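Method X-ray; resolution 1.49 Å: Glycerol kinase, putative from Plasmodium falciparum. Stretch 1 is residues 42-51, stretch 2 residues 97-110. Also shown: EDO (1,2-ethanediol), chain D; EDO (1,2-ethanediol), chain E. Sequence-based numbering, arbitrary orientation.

Stretch 1 (42-51) PGWYEHDPIE
Stretch 2 (97-110) KPLYNAIVWLDTRV

The most unusual feature of this contact is a charged network built around Arg109, whose guanidinium is stacked, salt-bridged and hydrogen-bonded at once. It lies flat on the Trp44 indole, with centres 3.8 Å apart and planes at 17°; Arg109 CZ sits 3.8 Å from the centroid of the six-membered ring and 17° off its normal, which is cation-pi geometry. In its own plane the group meets two carboxylates. Arg109 NH2 donates to Glu46 OE2 at 2.8 Å (angle 173°), a salt bridge across the stretches, and to Asp107 OD1 at 2.8 Å within its own; Arg109 NE reaches Asp107 OD2 at 3.1 Å. The rotamers that set this up are chi1 p, chi2 t, chi3 p for Arg109, m and t with chi3 near 0° for Glu46, m with chi2 30° for Trp44, and t for Asp107.

Glu46 OE2 also accepts from Tyr100 OH at 2.7 Å, Tyr100 being a t rotamer with chi2 83°. A 1,2-ethanediol molecule, chain E, extends this cluster: its O2 donates to Glu46 OE1 and its O1 to Tyr100 OH, both at 2.7 Å.

The backbones run antiparallel as a short two-residue ladder. Glu46 pairs with Ile103 without hydrogen bonds (CA to CA 4.7 Å), and His47 with Ala102 as the hydrogen-bonded pair (CA to CA 5.0 Å). His47 N donates to Ala102 O at 3.1 Å, and Ala102 N returns to His47 O at 2.9 Å. Next along, Val104 N donates to Tyr45 O at 2.9 Å with an angle of 170°. Extended phi/psi values support the assignment: -130/156 at Glu46, -123/154 at His47, -63/136 at Ala102 and -102/116 at Ile103.

Beyond the ladder, stretch 2 folds through a type I turn from Val104 to Asp107, closed by Asp107 N to Val104 O at 2.9 Å. The turn delivers Asp107 OD1 to Tyr45 N (2.7 Å), so a side chain supplies the acceptor here. Pairing then returns to backbone, Thr108 N donating to Gly43 O at 2.8 Å and 176°. Gly43 has phi/psi 95/-15; a CB there would jam against the preceding carbonyl and lie 3.2 Å from Thr108 OG1. Gly43 N donates to O1 of the chain D ethanediol (2.8 Å), whose O2 donates to Leu106 O (2.6 Å), linking the stretches.

Apolar packing fills in around the polar core. The His47 (m) and Ala102 side chains share one face of the sheet. Val104 (t) places CG2 3.2 Å from the His47 ring centroid, 8° off the normal, a CH-pi contact. Tyr45 (t, chi2 126°) packs CD2 against Val104 CB at 3.7 Å and CE1 against Leu106 CD1 at 3.4 Å.

After the strand, Asp48 (t) caps the helix, its OD1 accepting from Ile50 N (2.9 Å) and Glu51 N (3.2 Å). Pro98 then meets Pro49 (CG to CG, 4.0 Å) and Ile50 (Ile50 CD1 to Pro98 CD, 4.0 Å).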

# COMPACT_ATOMS: atom_id res chain seq x y z
N PRO C 42 -11.84 12.17 -3.35
CA PRO C 42 -10.45 12.44 -2.95
C PRO C 42 -10.27 13.87 -2.43
O PRO C 42 -10.67 14.86 -3.06
CB PRO C 42 -9.63 12.15 -4.22
CG PRO C 42 -10.46 11.16 -4.88
CD PRO C 42 -11.88 11.59 -4.71
N GLY C 43 -9.79 13.94 -1.19
CA GLY C 43 -9.51 15.25 -0.60
C GLY C 43 -10.66 15.80 0.25
O GLY C 43 -10.40 16.64 1.13
N TRP C 44 -11.88 15.24 0.16
CA TRP C 44 -12.99 15.79 0.93
C TRP C 44 -13.01 15.08 2.27
O TRP C 44 -12.78 13.86 2.36
CB TRP C 44 -14.31 15.50 0.23
CG TRP C 44 -14.53 16.35 -0.97
CD1 TRP C 44 -13.57 16.88 -1.80
CD2 TRP C 44 -15.76 16.92 -1.35
NE1 TRP C 44 -14.17 17.68 -2.76
CE2 TRP C 44 -15.51 17.75 -2.48
CE3 TRP C 44 -17.07 16.82 -0.88
CZ2 TRP C 44 -16.51 18.45 -3.10
CZ3 TRP C 44 -18.08 17.50 -1.55
CH2 TRP C 44 -17.78 18.34 -2.63
N TYR C 45 -13.31 15.85 3.33
CA TYR C 45 -13.39 15.33 4.69
C TYR C 45 -14.40 16.22 5.42
O TYR C 45 -14.16 17.41 5.66
CB TYR C 45 -12.04 15.36 5.37
CG TYR C 45 -11.82 14.34 6.46
CD1 TYR C 45 -10.74 13.45 6.48
CD2 TYR C 45 -12.72 14.27 7.52
CE1 TYR C 45 -10.52 12.58 7.61
CE2 TYR C 45 -12.55 13.43 8.61
CZ TYR C 45 -11.42 12.59 8.66
OH TYR C 45 -11.20 11.75 9.67
N GLU C 46 -15.54 15.58 5.75
CA GLU C 46 -16.63 16.25 6.41
C GLU C 46 -17.16 15.48 7.66
O GLU C 46 -17.02 14.23 7.81
CB GLU C 46 -17.80 16.38 5.44
CG GLU C 46 -17.48 17.18 4.20
CD GLU C 46 -18.60 17.36 3.15
OE1 GLU C 46 -19.71 16.85 3.29
OE2 GLU C 46 -18.29 18.01 2.13
N HIS C 47 -17.79 16.26 8.54
CA HIS C 47 -18.55 15.70 9.67
C HIS C 47 -20.00 16.23 9.56
O HIS C 47 -20.25 17.35 9.13
CB HIS C 47 -17.99 16.16 11.01
CG HIS C 47 -16.61 15.64 11.33
ND1 HIS C 47 -15.73 16.34 12.14
CD2 HIS C 47 -15.96 14.49 10.99
CE1 HIS C 47 -14.59 15.67 12.25
NE2 HIS C 47 -14.70 14.54 11.56
N ASP C 48 -20.96 15.49 10.10
CA ASP C 48 -22.34 15.90 10.26
C ASP C 48 -22.46 16.66 11.58
O ASP C 48 -22.28 16.06 12.62
CB ASP C 48 -23.22 14.63 10.34
CG ASP C 48 -24.68 14.92 10.51
OD1 ASP C 48 -24.99 16.08 10.92
OD2 ASP C 48 -25.51 13.97 10.26
N PRO C 49 -22.71 17.96 11.55
CA PRO C 49 -22.76 18.71 12.83
C PRO C 49 -23.88 18.35 13.78
O PRO C 49 -23.74 18.61 14.98
CB PRO C 49 -22.92 20.20 12.38
CG PRO C 49 -22.85 20.18 11.01
CD PRO C 49 -23.00 18.87 10.43
N ILE C 50 -25.00 17.86 13.24
CA ILE C 50 -26.11 17.46 14.03
C ILE C 50 -25.80 16.12 14.69
O ILE C 50 -26.08 15.92 15.91
CB ILE C 50 -27.41 17.49 13.19
CG1 ILE C 50 -27.67 18.95 12.79
CG2 ILE C 50 -28.55 16.83 13.96
CD1 ILE C 50 -28.74 19.07 11.78
N GLU C 51 -25.09 15.24 13.99
CA GLU C 51 -24.67 13.97 14.61
C GLU C 51 -23.78 14.28 15.79
O GLU C 51 -23.90 13.62 16.83
CB GLU C 51 -23.97 13.08 13.62
CG GLU C 51 -23.52 11.73 14.12
CD GLU C 51 -22.66 10.94 13.15
OE1 GLU C 51 -22.24 11.46 12.07
OE2 GLU C 51 -22.33 9.78 13.54
N LYS C 97 -29.88 25.87 11.95
CA LYS C 97 -29.72 24.87 10.89
C LYS C 97 -28.40 25.06 10.14
O LYS C 97 -28.14 26.14 9.63
CB LYS C 97 -30.81 25.04 9.86
CG LYS C 97 -30.99 23.81 9.01
CD LYS C 97 -32.19 23.93 7.90
N PRO C 98 -27.56 24.03 10.06
CA PRO C 98 -26.35 24.09 9.25
C PRO C 98 -26.69 24.28 7.79
O PRO C 98 -27.63 23.67 7.31
CB PRO C 98 -25.69 22.71 9.46
CG PRO C 98 -26.22 22.26 10.70
CD PRO C 98 -27.62 22.78 10.84
N LEU C 99 -25.89 25.09 7.11
CA LEU C 99 -26.12 25.31 5.70
C LEU C 99 -25.32 24.31 4.87
O LEU C 99 -25.49 24.26 3.65
CB LEU C 99 -25.81 26.77 5.37
CG LEU C 99 -26.68 27.82 6.06
CD1 LEU C 99 -26.06 29.13 5.78
CD2 LEU C 99 -28.05 27.88 5.49
N TYR C 100 -24.37 23.60 5.51
CA TYR C 100 -23.56 22.60 4.91
C TYR C 100 -22.96 21.78 6.03
O TYR C 100 -22.97 22.21 7.14
CB TYR C 100 -22.46 23.27 4.08
CG TYR C 100 -21.74 22.26 3.15
CD1 TYR C 100 -22.28 21.93 1.94
CD2 TYR C 100 -20.48 21.68 3.48
CE1 TYR C 100 -21.64 20.96 1.11
CE2 TYR C 100 -19.84 20.81 2.67
CZ TYR C 100 -20.39 20.44 1.46
OH TYR C 100 -19.82 19.53 0.58
N ASN C 101 -22.44 20.59 5.71
CA ASN C 101 -21.67 19.81 6.71
C ASN C 101 -20.52 20.62 7.28
O ASN C 101 -20.03 21.56 6.68
CB ASN C 101 -21.12 18.53 6.12
CG ASN C 101 -22.12 17.35 6.07
OD1 ASN C 101 -21.92 16.38 5.26
ND2 ASN C 101 -23.17 17.41 6.79
N ALA C 102 -19.98 20.17 8.41
CA ALA C 102 -18.67 20.66 8.83
C ALA C 102 -17.64 20.21 7.76
O ALA C 102 -17.62 19.08 7.38
CB ALA C 102 -18.30 20.13 10.23
N ILE C 103 -16.72 21.12 7.35
CA ILE C 103 -15.57 20.78 6.58
C ILE C 103 -14.37 20.74 7.53
O ILE C 103 -14.05 21.73 8.22
CB ILE C 103 -15.28 21.78 5.44
CG1 ILE C 103 -16.50 21.80 4.45
CG2 ILE C 103 -14.03 21.31 4.66
CD1 ILE C 103 -16.39 22.81 3.31
N VAL C 104 -13.80 19.53 7.63
CA VAL C 104 -12.84 19.19 8.71
C VAL C 104 -11.49 19.78 8.37
O VAL C 104 -11.14 20.03 7.16
CB VAL C 104 -12.84 17.65 8.97
CG1 VAL C 104 -11.97 17.20 10.10
CG2 VAL C 104 -14.27 17.16 9.29
N TRP C 105 -10.68 19.93 9.40
CA TRP C 105 -9.27 20.41 9.24
C TRP C 105 -8.51 19.59 8.19
O TRP C 105 -7.60 20.08 7.59
CB TRP C 105 -8.61 20.51 10.62
CG TRP C 105 -8.47 19.22 11.36
CD1 TRP C 105 -9.35 18.71 12.24
CD2 TRP C 105 -7.33 18.33 11.35
NE1 TRP C 105 -8.85 17.54 12.80
CE2 TRP C 105 -7.61 17.28 12.28
CE3 TRP C 105 -6.05 18.37 10.76
CZ2 TRP C 105 -6.67 16.21 12.52
CZ3 TRP C 105 -5.14 17.37 11.03
CH2 TRP C 105 -5.46 16.30 11.89
N LEU C 106 -8.73 18.30 8.18
CA LEU C 106 -8.10 17.32 7.26
C LEU C 106 -8.54 17.42 5.77
O LEU C 106 -7.88 16.82 4.90
CB LEU C 106 -8.34 15.90 7.74
CG LEU C 106 -7.47 15.40 8.91
CD1 LEU C 106 -8.06 14.06 9.50
CD2 LEU C 106 -5.94 15.25 8.44
N ASP C 107 -9.59 18.19 5.50
CA ASP C 107 -10.09 18.35 4.13
C ASP C 107 -9.04 19.12 3.34
O ASP C 107 -8.48 20.08 3.81
CB ASP C 107 -11.43 19.14 4.17
CG ASP C 107 -12.12 19.23 2.82
OD1 ASP C 107 -13.09 18.47 2.57
OD2 ASP C 107 -11.64 20.08 2.05
N THR C 108 -8.87 18.71 2.10
CA THR C 108 -7.92 19.40 1.22
C THR C 108 -8.47 19.81 -0.15
O THR C 108 -7.69 20.04 -1.11
CB THR C 108 -6.69 18.47 0.97
OG1 THR C 108 -7.08 17.19 0.46
CG2 THR C 108 -5.85 18.31 2.23
N ARG C 109 -9.79 19.94 -0.26
CA ARG C 109 -10.43 20.27 -1.52
C ARG C 109 -10.00 21.64 -1.99
O ARG C 109 -10.20 21.99 -3.20
CB ARG C 109 -11.99 20.24 -1.40
CG ARG C 109 -12.65 21.45 -0.90
CD ARG C 109 -14.10 21.24 -0.49
NE ARG C 109 -14.36 20.27 0.53
CZ ARG C 109 -15.56 19.82 0.81
NH1 ARG C 109 -16.64 20.23 0.12
NH2 ARG C 109 -15.71 18.92 1.73
N VAL C 110 -9.51 22.49 -1.05
CA VAL C 110 -9.16 23.85 -1.43
C VAL C 110 -7.75 24.00 -1.99
O VAL C 110 -7.26 25.16 -2.15
CB VAL C 110 -9.41 24.82 -0.24
CG1 VAL C 110 -10.91 24.75 0.26
CG2 VAL C 110 -8.43 24.50 0.92
C1 EDO D . -10.26 13.03 2.19
O1 EDO D . -10.03 12.12 0.92
C2 EDO D . -9.17 13.78 3.10
O2 EDO D . -8.50 15.12 2.99
C1 EDO E . -22.18 17.96 -0.88
O1 EDO E . -21.27 18.98 -1.57
C2 EDO E . -21.88 16.91 0.27
O2 EDO E . -21.91 17.35 1.72